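Cytochrome P450 (CYP102L1) (Mycobacterium phage Adler, PDB 6N6Q) probably acts as a haem-dependent monooxygenase of viral origin, activating molecular oxygen at a protoporphyrin iron to oxidise organic substrates. Local coordinates at residues E337-L341 against W342-P346; V452-T455 against L456-P460; A326-R329 against Y330-L333; N285-A288 against F289-F293; N157-T160 against I161-S165. One frame throughout, in Å; residues are numbered along the deposited sequence.

Contact 1 (E337-L341 against W342-P346). With HEM (protoporphyrin IX containing Fe), chain E.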
# COMPACT_ATOMS: atom_id res chain seq x y z
N GLU A 337 -14.61 0.21 -1.92
CA GLU A 337 -14.90 -0.10 -3.32
C GLU A 337 -13.71 0.21 -4.22
O GLU A 337 -13.50 -0.48 -5.22
CB GLU A 337 -16.14 0.66 -3.77
CG GLU A 337 -16.58 0.37 -5.21
CD GLU A 337 -17.18 -1.01 -5.39
OE1 GLU A 337 -17.29 -1.76 -4.40
OE2 GLU A 337 -17.55 -1.35 -6.54
N ALA A 338 -12.93 1.24 -3.89
CA ALA A 338 -11.72 1.52 -4.65
C ALA A 338 -10.70 0.41 -4.47
O ALA A 338 -10.06 -0.02 -5.44
CB ALA A 338 -11.13 2.87 -4.22
N LEU A 339 -10.53 -0.08 -3.24
CA LEU A 339 -9.61 -1.18 -2.98
C LEU A 339 -10.12 -2.50 -3.54
O LEU A 339 -9.33 -3.44 -3.68
CB LEU A 339 -9.34 -1.31 -1.48
CG LEU A 339 -8.47 -0.20 -0.89
CD1 LEU A 339 -8.29 -0.39 0.61
CD2 LEU A 339 -7.12 -0.16 -1.59
N ARG A 340 -11.41 -2.60 -3.84
CA ARG A 340 -11.92 -3.79 -4.51
C ARG A 340 -11.68 -3.71 -6.01
O ARG A 340 -11.01 -4.58 -6.59
CB ARG A 340 -13.41 -3.97 -4.22
CG ARG A 340 -13.98 -5.27 -4.77
CD ARG A 340 -15.50 -5.25 -4.82
NE ARG A 340 -16.01 -4.27 -5.77
CZ ARG A 340 -16.13 -4.48 -7.08
NH1 ARG A 340 -15.78 -5.65 -7.59
NH2 ARG A 340 -16.59 -3.53 -7.87
N LEU A 341 -12.20 -2.67 -6.66
CA LEU A 341 -12.09 -2.56 -8.11
C LEU A 341 -10.63 -2.48 -8.56
O LEU A 341 -10.29 -2.99 -9.63
CB LEU A 341 -12.87 -1.35 -8.61
CG LEU A 341 -13.35 -1.42 -10.06
CD1 LEU A 341 -14.21 -2.66 -10.27
CD2 LEU A 341 -14.12 -0.16 -10.43
N TRP A 342 -9.77 -1.86 -7.76
CA TRP A 342 -8.35 -1.75 -8.08
C TRP A 342 -7.54 -1.87 -6.80
O TRP A 342 -7.17 -0.87 -6.18
CB TRP A 342 -8.04 -0.44 -8.80
CG TRP A 342 -8.64 -0.37 -10.17
CD1 TRP A 342 -9.79 0.27 -10.53
CD2 TRP A 342 -8.13 -0.98 -11.36
NE1 TRP A 342 -10.02 0.10 -11.87
CE2 TRP A 342 -9.01 -0.66 -12.40
CE3 TRP A 342 -7.00 -1.76 -11.64
CZ2 TRP A 342 -8.81 -1.10 -13.71
CZ3 TRP A 342 -6.80 -2.20 -12.94
CH2 TRP A 342 -7.71 -1.86 -13.96
N PRO A 343 -7.23 -3.10 -6.38
CA PRO A 343 -6.40 -3.27 -5.18
C PRO A 343 -4.96 -2.89 -5.48
O PRO A 343 -4.29 -3.56 -6.28
CB PRO A 343 -6.55 -4.76 -4.85
CG PRO A 343 -7.05 -5.42 -6.11
CD PRO A 343 -7.42 -4.36 -7.12
N VAL A 344 -4.47 -1.82 -4.85
CA VAL A 344 -3.12 -1.34 -5.12
C VAL A 344 -2.09 -2.42 -4.84
O VAL A 344 -1.07 -2.51 -5.52
CB VAL A 344 -2.84 -0.05 -4.33
CG1 VAL A 344 -3.73 1.08 -4.83
CG2 VAL A 344 -3.05 -0.27 -2.84
N ALA A 345 -2.34 -3.26 -3.84
CA ALA A 345 -1.59 -4.49 -3.69
C ALA A 345 -2.35 -5.59 -4.41
O ALA A 345 -3.23 -6.23 -3.83
CB ALA A 345 -1.39 -4.84 -2.21
N PRO A 346 -2.05 -5.84 -5.69
CA PRO A 346 -2.93 -6.67 -6.52
C PRO A 346 -2.94 -8.14 -6.14
O PRO A 346 -3.80 -8.88 -6.63
CB PRO A 346 -2.38 -6.47 -7.93
CG PRO A 346 -0.93 -6.22 -7.71
CD PRO A 346 -0.81 -5.47 -6.41
CHA HEM E . 1.77 -6.18 4.37
CHB HEM E . -1.46 -3.99 1.47
CHC HEM E . -0.65 0.23 3.76
CHD HEM E . 3.08 -1.82 6.12
C1A HEM E . 0.81 -5.98 3.40
C2A HEM E . 0.21 -6.98 2.54
C3A HEM E . -0.68 -6.38 1.75
C4A HEM E . -0.68 -4.96 2.07
CMA HEM E . -1.54 -7.07 0.68
CAA HEM E . 0.53 -8.49 2.53
CBA HEM E . 1.73 -8.72 1.62
CGA HEM E . 1.97 -10.20 1.42
O1A HEM E . 1.15 -11.02 1.90
O2A HEM E . 3.00 -10.55 0.79
C1B HEM E . -1.56 -2.67 1.88
C2B HEM E . -2.53 -1.71 1.40
C3B HEM E . -2.31 -0.54 2.03
C4B HEM E . -1.19 -0.73 2.93
CMB HEM E . -3.61 -2.05 0.34
CAB HEM E . -3.05 0.82 1.90
CBB HEM E . -4.07 1.07 1.07
C1C HEM E . 0.41 0.05 4.63
C2C HEM E . 0.94 1.02 5.56
C3C HEM E . 1.97 0.48 6.22
C4C HEM E . 2.14 -0.89 5.72
CMC HEM E . 0.42 2.46 5.78
CAC HEM E . 2.78 1.23 7.30
CBC HEM E . 3.79 0.67 7.97
C1D HEM E . 3.05 -3.18 5.86
C2D HEM E . 3.97 -4.18 6.39
C3D HEM E . 3.60 -5.37 5.91
C4D HEM E . 2.44 -5.19 5.06
CMD HEM E . 5.15 -3.90 7.34
CAD HEM E . 4.30 -6.72 6.22
CBD HEM E . 3.77 -7.30 7.52
CGD HEM E . 4.37 -8.66 7.77
O1D HEM E . 4.54 -9.04 8.96
O2D HEM E . 4.69 -9.37 6.78
NA HEM E . 0.24 -4.76 3.08
NB HEM E . -0.76 -2.04 2.81
NC HEM E . 1.17 -1.10 4.76
ND HEM E . 2.14 -3.84 5.06
FE HEM E . 0.79 -2.90 3.82

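Contact 2 (V452-T455 against L456-P460)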
# COMPACT_ATOMS: atom_id res chain seq x y z
N VAL A 452 -4.29 1.87 -15.94
CA VAL A 452 -3.61 1.47 -14.71
C VAL A 452 -2.26 0.86 -15.06
O VAL A 452 -2.20 -0.19 -15.71
CB VAL A 452 -4.46 0.48 -13.89
CG1 VAL A 452 -3.67 -0.02 -12.69
CG2 VAL A 452 -5.75 1.14 -13.45
N SER A 453 -1.19 1.52 -14.65
CA SER A 453 0.15 0.96 -14.78
C SER A 453 0.47 0.10 -13.57
O SER A 453 -0.17 0.19 -12.51
CB SER A 453 1.19 2.07 -14.93
OG SER A 453 1.35 2.80 -13.73
N GLU A 454 1.47 -0.76 -13.72
CA GLU A 454 1.85 -1.72 -12.69
C GLU A 454 3.32 -1.53 -12.35
O GLU A 454 4.20 -1.82 -13.18
CB GLU A 454 1.57 -3.15 -13.13
CG GLU A 454 0.13 -3.39 -13.55
CD GLU A 454 -0.24 -4.86 -13.56
OE1 GLU A 454 0.44 -5.65 -12.88
OE2 GLU A 454 -1.22 -5.22 -14.25
N THR A 455 3.59 -1.03 -11.15
CA THR A 455 4.94 -0.95 -10.60
C THR A 455 5.03 -1.97 -9.46
O THR A 455 4.70 -3.13 -9.68
CB THR A 455 5.24 0.49 -10.20
OG1 THR A 455 4.45 0.83 -9.06
CG2 THR A 455 4.91 1.44 -11.34
N LEU A 456 5.47 -1.58 -8.26
CA LEU A 456 5.26 -2.44 -7.10
C LEU A 456 3.79 -2.50 -6.73
O LEU A 456 3.36 -3.46 -6.07
CB LEU A 456 6.08 -1.94 -5.91
CG LEU A 456 7.60 -1.88 -6.13
CD1 LEU A 456 8.30 -1.38 -4.88
CD2 LEU A 456 8.13 -3.25 -6.55
N THR A 457 3.00 -1.51 -7.13
CA THR A 457 1.58 -1.44 -6.86
C THR A 457 0.84 -1.03 -8.12
O THR A 457 1.44 -0.65 -9.13
CB THR A 457 1.26 -0.44 -5.73
OG1 THR A 457 1.68 0.87 -6.13
CG2 THR A 457 1.97 -0.83 -4.45
N LEU A 458 -0.49 -1.11 -8.06
CA LEU A 458 -1.34 -0.59 -9.12
C LEU A 458 -1.49 0.92 -8.95
O LEU A 458 -1.73 1.40 -7.85
CB LEU A 458 -2.70 -1.27 -9.11
CG LEU A 458 -2.89 -2.47 -10.05
CD1 LEU A 458 -1.73 -3.44 -9.94
CD2 LEU A 458 -4.21 -3.17 -9.75
N LYS A 459 -1.35 1.65 -10.05
CA LYS A 459 -1.37 3.10 -10.01
C LYS A 459 -2.12 3.66 -11.21
O LYS A 459 -1.96 3.14 -12.33
CB LYS A 459 0.06 3.68 -9.98
CG LYS A 459 0.13 5.16 -9.68
CD LYS A 459 1.54 5.69 -9.81
CE LYS A 459 1.96 5.74 -11.27
NZ LYS A 459 1.04 6.61 -12.06
N PRO A 460 -2.94 4.69 -11.02
CA PRO A 460 -3.56 5.37 -12.16
C PRO A 460 -2.52 6.19 -12.91
O PRO A 460 -1.84 7.03 -12.33
CB PRO A 460 -4.62 6.27 -11.51
CG PRO A 460 -4.80 5.74 -10.12
CD PRO A 460 -3.46 5.18 -9.73

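Contact 3 (A326-R329 against Y330-L333)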
# COMPACT_ATOMS: atom_id res chain seq x y z
N ALA A 326 -13.79 7.35 11.96
CA ALA A 326 -14.50 6.09 11.75
C ALA A 326 -16.01 6.28 11.61
O ALA A 326 -16.69 5.36 11.16
CB ALA A 326 -14.21 5.12 12.89
N LYS A 327 -16.54 7.45 11.98
CA LYS A 327 -17.97 7.71 11.86
C LYS A 327 -18.38 8.07 10.43
O LYS A 327 -19.58 8.13 10.16
CB LYS A 327 -18.39 8.82 12.82
CG LYS A 327 -18.27 8.44 14.29
CD LYS A 327 -18.93 9.46 15.21
CE LYS A 327 -18.19 10.78 15.21
NZ LYS A 327 -18.66 11.70 16.29
N LEU A 328 -17.43 8.30 9.54
CA LEU A 328 -17.73 8.57 8.13
C LEU A 328 -17.95 7.24 7.43
O LEU A 328 -17.03 6.67 6.83
CB LEU A 328 -16.60 9.38 7.49
CG LEU A 328 -16.30 10.74 8.12
CD1 LEU A 328 -15.08 11.37 7.47
CD2 LEU A 328 -17.50 11.66 8.01
N ARG A 329 -19.18 6.74 7.50
CA ARG A 329 -19.49 5.42 6.96
C ARG A 329 -19.36 5.39 5.44
O ARG A 329 -18.72 4.49 4.88
CB ARG A 329 -20.89 4.99 7.37
CG ARG A 329 -21.49 3.92 6.47
CD ARG A 329 -22.97 3.72 6.71
NE ARG A 329 -23.61 3.01 5.60
CZ ARG A 329 -23.70 1.69 5.50
NH1 ARG A 329 -23.18 0.91 6.45
NH2 ARG A 329 -24.30 1.14 4.45
N TYR A 330 -19.97 6.36 4.75
CA TYR A 330 -20.00 6.30 3.29
C TYR A 330 -18.62 6.52 2.69
O TYR A 330 -18.26 5.87 1.70
CB TYR A 330 -20.99 7.33 2.74
CG TYR A 330 -21.18 7.21 1.25
CD1 TYR A 330 -21.97 6.20 0.71
CD2 TYR A 330 -20.56 8.09 0.37
CE1 TYR A 330 -22.14 6.07 -0.65
CE2 TYR A 330 -20.73 7.97 -1.00
CZ TYR A 330 -21.53 6.96 -1.50
OH TYR A 330 -21.70 6.84 -2.86
N LEU A 331 -17.82 7.42 3.28
CA LEU A 331 -16.46 7.62 2.78
C LEU A 331 -15.62 6.36 2.96
O LEU A 331 -14.75 6.07 2.14
CB LEU A 331 -15.81 8.81 3.48
CG LEU A 331 -14.53 9.33 2.84
CD1 LEU A 331 -14.74 9.59 1.36
CD2 LEU A 331 -14.06 10.60 3.54
N ARG A 332 -15.87 5.60 4.03
CA ARG A 332 -15.21 4.31 4.19
C ARG A 332 -15.65 3.33 3.10
O ARG A 332 -14.84 2.53 2.62
CB ARG A 332 -15.49 3.75 5.58
CG ARG A 332 -15.01 2.32 5.80
CD ARG A 332 -13.50 2.20 5.61
NE ARG A 332 -13.02 0.89 6.03
CZ ARG A 332 -12.55 0.62 7.24
NH1 ARG A 332 -12.50 1.58 8.16
NH2 ARG A 332 -12.14 -0.60 7.55
N LEU A 333 -16.92 3.40 2.70
CA LEU A 333 -17.39 2.53 1.63
C LEU A 333 -16.80 2.93 0.28
O LEU A 333 -16.68 2.09 -0.61
CB LEU A 333 -18.92 2.55 1.57
CG LEU A 333 -19.66 1.93 2.75
CD1 LEU A 333 -21.16 1.90 2.49
CD2 LEU A 333 -19.13 0.54 3.04

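Contact 4 (N285-A288 against F289-F293)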
# COMPACT_ATOMS: atom_id res chain seq x y z
N ASN A 285 -1.69 5.53 -3.97
CA ASN A 285 -2.41 5.14 -5.17
C ASN A 285 -3.86 4.81 -4.88
O ASN A 285 -4.73 5.03 -5.74
CB ASN A 285 -1.71 3.95 -5.83
CG ASN A 285 -0.30 4.28 -6.28
OD1 ASN A 285 0.03 5.45 -6.50
ND2 ASN A 285 0.54 3.26 -6.43
N ALA A 286 -4.16 4.29 -3.68
CA ALA A 286 -5.55 4.08 -3.30
C ALA A 286 -6.30 5.41 -3.22
O ALA A 286 -7.45 5.51 -3.68
CB ALA A 286 -5.63 3.34 -1.96
N ILE A 287 -5.67 6.43 -2.64
CA ILE A 287 -6.28 7.76 -2.60
C ILE A 287 -6.47 8.30 -4.02
O ILE A 287 -7.50 8.89 -4.34
CB ILE A 287 -5.42 8.72 -1.75
CG1 ILE A 287 -5.45 8.29 -0.28
CG2 ILE A 287 -5.90 10.15 -1.90
CD1 ILE A 287 -4.40 8.98 0.57
N ALA A 288 -5.47 8.09 -4.88
CA ALA A 288 -5.57 8.57 -6.26
C ALA A 288 -6.72 7.88 -7.00
O ALA A 288 -7.41 8.52 -7.80
CB ALA A 288 -4.25 8.35 -6.99
N PHE A 289 -6.93 6.59 -6.74
CA PHE A 289 -8.07 5.90 -7.34
C PHE A 289 -9.39 6.46 -6.81
O PHE A 289 -10.32 6.69 -7.58
CB PHE A 289 -7.99 4.40 -7.06
CG PHE A 289 -7.16 3.64 -8.06
CD1 PHE A 289 -7.57 3.53 -9.38
CD2 PHE A 289 -5.99 3.00 -7.67
CE1 PHE A 289 -6.82 2.83 -10.30
CE2 PHE A 289 -5.24 2.29 -8.59
CZ PHE A 289 -5.65 2.20 -9.90
N ALA A 290 -9.47 6.68 -5.50
CA ALA A 290 -10.70 7.21 -4.92
C ALA A 290 -10.98 8.63 -5.40
O ALA A 290 -12.14 9.01 -5.57
CB ALA A 290 -10.63 7.17 -3.39
N LEU A 291 -9.94 9.43 -5.62
CA LEU A 291 -10.14 10.76 -6.18
C LEU A 291 -10.67 10.69 -7.60
O LEU A 291 -11.51 11.51 -8.00
CB LEU A 291 -8.84 11.56 -6.12
CG LEU A 291 -8.45 12.09 -4.74
CD1 LEU A 291 -7.13 12.84 -4.79
CD2 LEU A 291 -9.55 12.97 -4.19
N HIS A 292 -10.19 9.73 -8.39
CA HIS A 292 -10.69 9.57 -9.75
C HIS A 292 -12.16 9.20 -9.76
O HIS A 292 -12.96 9.80 -10.48
CB HIS A 292 -9.87 8.51 -10.50
CG HIS A 292 -10.54 8.02 -11.74
ND1 HIS A 292 -10.56 8.75 -12.91
CD2 HIS A 292 -11.23 6.88 -12.00
CE1 HIS A 292 -11.23 8.08 -13.84
NE2 HIS A 292 -11.64 6.94 -13.31
N PHE A 293 -12.55 8.21 -8.95
CA PHE A 293 -13.93 7.76 -8.95
C PHE A 293 -14.86 8.79 -8.32
O PHE A 293 -16.05 8.84 -8.67
CB PHE A 293 -14.04 6.41 -8.24
CG PHE A 293 -13.54 5.25 -9.06
CD1 PHE A 293 -13.94 5.09 -10.37
CD2 PHE A 293 -12.64 4.34 -8.52
CE1 PHE A 293 -13.48 4.02 -11.13
CE2 PHE A 293 -12.18 3.27 -9.27
CZ PHE A 293 -12.59 3.12 -10.58

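Contact 5 (N157-T160 against I161-S165)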
# COMPACT_ATOMS: atom_id res chain seq x y z
N ASN A 157 1.62 10.82 -3.32
CA ASN A 157 2.76 10.04 -2.85
C ASN A 157 3.71 10.87 -2.00
O ASN A 157 4.32 10.34 -1.06
CB ASN A 157 3.51 9.42 -4.03
CG ASN A 157 4.02 8.02 -3.72
OD1 ASN A 157 4.57 7.78 -2.64
ND2 ASN A 157 3.84 7.10 -4.66
N ARG A 158 3.84 12.17 -2.29
CA ARG A 158 4.58 13.04 -1.39
C ARG A 158 3.87 13.17 -0.05
O ARG A 158 4.53 13.31 0.99
CB ARG A 158 4.76 14.43 -2.00
CG ARG A 158 5.37 14.46 -3.39
CD ARG A 158 5.74 15.88 -3.77
NE ARG A 158 6.93 16.34 -3.06
CZ ARG A 158 7.15 17.60 -2.71
NH1 ARG A 158 6.26 18.54 -2.98
NH2 ARG A 158 8.27 17.92 -2.07
N LEU A 159 2.54 13.12 -0.05
CA LEU A 159 1.78 13.27 1.19
C LEU A 159 1.96 12.07 2.10
O LEU A 159 2.36 12.22 3.27
CB LEU A 159 0.29 13.49 0.87
CG LEU A 159 -0.63 13.40 2.09
CD1 LEU A 159 -0.30 14.49 3.10
CD2 LEU A 159 -2.10 13.47 1.67
N THR A 160 1.67 10.87 1.60
CA THR A 160 1.72 9.68 2.44
C THR A 160 3.13 9.41 2.95
O THR A 160 3.30 8.81 4.02
CB THR A 160 1.20 8.46 1.67
OG1 THR A 160 2.06 8.18 0.57
CG2 THR A 160 -0.21 8.73 1.15
N ILE A 161 4.16 9.85 2.21
CA ILE A 161 5.52 9.78 2.73
C ILE A 161 5.65 10.61 4.00
O ILE A 161 6.15 10.14 5.02
CB ILE A 161 6.53 10.23 1.66
CG1 ILE A 161 6.77 9.11 0.64
CG2 ILE A 161 7.84 10.66 2.30
CD1 ILE A 161 7.56 9.55 -0.57
N GLU A 162 5.18 11.86 3.94
CA GLU A 162 5.26 12.72 5.12
C GLU A 162 4.36 12.22 6.24
O GLU A 162 4.70 12.38 7.42
CB GLU A 162 4.90 14.16 4.75
CG GLU A 162 5.88 14.80 3.79
CD GLU A 162 7.31 14.74 4.29
OE1 GLU A 162 7.53 14.98 5.50
OE2 GLU A 162 8.21 14.44 3.48
N ILE A 163 3.22 11.61 5.90
CA ILE A 163 2.33 11.09 6.94
C ILE A 163 3.02 10.00 7.75
O ILE A 163 2.99 10.01 8.98
CB ILE A 163 1.01 10.59 6.32
CG1 ILE A 163 0.15 11.78 5.88
CG2 ILE A 163 0.26 9.71 7.30
CD1 ILE A 163 -1.20 11.38 5.34
N ILE A 164 3.66 9.05 7.06
CA ILE A 164 4.31 7.94 7.77
C ILE A 164 5.54 8.43 8.52
O ILE A 164 5.76 8.07 9.68
CB ILE A 164 4.66 6.82 6.78
CG1 ILE A 164 3.41 6.33 6.07
CG2 ILE A 164 5.33 5.67 7.52
CD1 ILE A 164 3.69 5.29 5.01
N SER A 165 6.37 9.25 7.87
CA SER A 165 7.62 9.67 8.49
C SER A 165 7.37 10.58 9.69
O SER A 165 8.00 10.40 10.74
CB SER A 165 8.51 10.37 7.46
OG SER A 165 7.91 11.56 6.97
O HOH W 1 7.47 13.91 0.92

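Contact 1 (E337-L341 against W342-P346)
Ala338 and Trp342 meet where helix 329-341 runs out: Trp342 N donates to Ala338 O at 3.0 Å (152° at the hydrogen), a last turn of helical bonding before the chain leaves helical angles at Trp342. Pro343 CB packs 3.3 Å from Leu339 O, and Leu339 CD2 lies 4.3 Å from Val344 CG2. Arg340 folds back along the helix onto Glu337. There it grips Glu337 side-on, Arg340 NE reaching Glu337 OE1 at 3.1 Å and Arg340 NH2 reaching Glu337 OE2 at 2.7 Å. The carboxylate sits at the guanidinium edge, but its oxygens are approached from above their own plane; Arg395 forms a second salt bridge to Glu337. Leu341 holds CG opposite its backbone N (chi1 -155°), which sets CG beside the carbonyl carbon and next to the indole, 4.0 Å from Trp342 CD1. Leu341 O lies over one face of that ring, whose other neighbours include the stacked Phe289. Further on, Val344 and Ala345 touch haem methyls. Glu337 and Arg340 form the Glu-X-X-Arg motif of the K helix, which with Arg395 makes the charged triad characteristic of cytochromes P450.

Contact 2 (V452-T455 against L456-P460)
Ser453 and Lys459 face each other as the antiparallel hydrogen-bonded pair of a tight beta hairpin, consistent with the C-terminal hairpin of P450s that comes close to the haem pocket. Their backbones exchange two of its hydrogen bonds: Ser453 N donates to Lys459 O at 2.9 Å, and the return bond from Lys459 N to Ser453 O measures 3.1 Å. Nearer the bend, Thr455 N reaches Thr457 O at 3.0 Å. A weak fourth bond, Thr457 N to Thr455 OG1 at 3.4 Å, also closes the turn. Thr455 can offer this oxygen because chi1 of 70° tucks the hydroxyl between the backbone N and the carbonyl carbon; its strongest partner is Glu281 of helix 265-296.

Apolar packing occupies the face that carries Val452, Glu454 and Leu458. Val452 CG1 lies 3.7 Å from Leu458 CG, the two side chains slanting across one another, whereas the Glu454 stem runs alongside, Glu454 CG 4.1 Å from Leu458 CD1. The Glu454 carboxylate continues to the backbone nitrogens of Val36 and Gln37. On the other face Lys459 NZ donates to Pro460 O at 2.9 Å.

Main-chain bonds thus set the strand pairing, while polar side chains fasten the hairpin elsewhere; that of Thr457, about 7 Å from the haem, makes a weak hydrogen bond from its OG1 to Asn285 ND2.

Contact 3 (A326-R329 against Y330-L333)
Leu333 lays its CD1 methyl over one face of the Arg329 guanidinium, 3.7 Å above the plane and offset toward the rim, with Leu333 CD1 to Arg329 NH2 at 3.8 Å. This overlap belongs to the first turn of helix 329-341, the K helix of the P450 fold, which Leu328 precedes at the N-cap position. Arg329 reaches its partner by stretching out: CG stands anti to the backbone N (chi1 159°) and the chain stays extended to NE, bringing the flat group alongside the next turn.

Two backbone bonds start the helix. Arg332 N donates to Leu328 O at 3.2 Å, and Leu333 N to Arg329 O at 3.0 Å. Of the amides that have no earlier turn to bond to, those of Tyr330 and Leu331 are taken by the two carboxylate oxygens of Glu307, on helix 298-311; a negative group placed there would probably suit the positive end of the helix dipole.

On another side of the turn, Leu328 and Leu331 run side by side and point the same way. Their CB atoms are 4.1 Å apart, and Leu328 CD1 is equally distant from Leu331 CD2. This leucine pair packs on Val430 and Ala434 of helix 422-439. Tyr330, in contrast, packs on Val300 and Gln303 of helix 298-311. The Arg332 chain bends at chi2 (59°), but its first carbon points toward 326-329, Arg332 CB sitting 3.4 Å from Arg329 O.

Contact 4 (N285-A288 against F289-F293)
Phe289 leans its ring back on the carbonyl oxygen of Asn285, one turn earlier in helix 265-296, the long central helix that crosses the P450 core beside the haem. Four successive backbone bonds join the two segments. Phe289 N donates to Asn285 O at 2.9 Å, Ala290 N to Ala286 O at 3.0 Å, Leu291 N to Ile287 O at 2.8 Å and His292 N to Ala288 O at 3.1 Å, so the helix is regular here, without a break.

Aromatic contact with the backbone comes next. With chi1 at -86°, Phe289 keeps CG beside its own backbone N, and the ring carbon CD2 of Phe289 comes within 3.1 Å of Asn285 O.

Apolar packing lies elsewhere on the helix surface, where Ile287 and Leu291 run alongside each other, Ile287 CG2 being 4.1 Å from Leu291 CD1. Leu291 continues to Leu433 and Ile436 of helix 422-439, and Ile287 to Thr156 of helix 152-169. The side chain of Ala286 lies about 4 Å from the haem. At the far end His292 CD2 sits over one face of the Phe293 ring, 3.6 Å above its plane and shifted toward the rim.

Contact 5 (N157-T160 against I161-S165)
Arg158 and Glu162 are joined through a water that donates to both, at 3.0 Å to Arg158 O and 2.7 Å to Glu162 OE2. The same carbonyl also receives the amide one turn on, but Glu162 N to Arg158 O is a weak bond of 3.4 Å. Glu162 itself curls at chi2 (-54°), and its carboxylate is further held by Arg166 and by the backbone amides of Phe173 and Asn174. The other helical bonds run from weak, at Ile161 N to Asn157 O, to short, with Ile163 N 2.8 Å from Leu159 O; Ile164 N to Thr160 O measures 3.1 Å. Thr160 OG1 hydrogen-bonds to Ser280 O on helix 265-296.

Packing completes the turn. Leu159 CG and CD1 meet the end of Ile163, with Leu159 CG 3.9 Å from Ile163 CD1. Ile161 lays CG1 against the backbone, 3.2 Å from Asn157 O, and Ile164 CG1 sits equally close to Thr160 O. Leu159 and Ile163 then reach Thr132 of helix 119-145, while Ile163 and Ile164 meet Phe424 of helix 422-439. Helix 152-169 thereby touches three long helices, consistent with the E helix in the four-helix bundle at the core of the P450 fold.

In the fold
Contacts 1, 2 and 4 form one connected group beside the haem, their centres 10 to 12 Å apart. Val344 O of contact 1 lies 3.0 Å from Leu458 N of contact 2, a probable hydrogen bond; Pro460 CG of contact 2 packs 3.5 Å from Phe289 CE1 of contact 4, and Leu341 CD2 of contact 1 meets Phe293 CZ of contact 4 at 3.6 Å. Contact 3 opens the helix that contact 1 closes, about 17 Å away between centres. Contact 5 reaches this group through Thr160 CG2, 4.2 Å from Ile287 CD1. Among these contacts, haem neighbours include the loop of contact 1 and the side chains of Ala286 and Ile164, each about 4 Å from the haem.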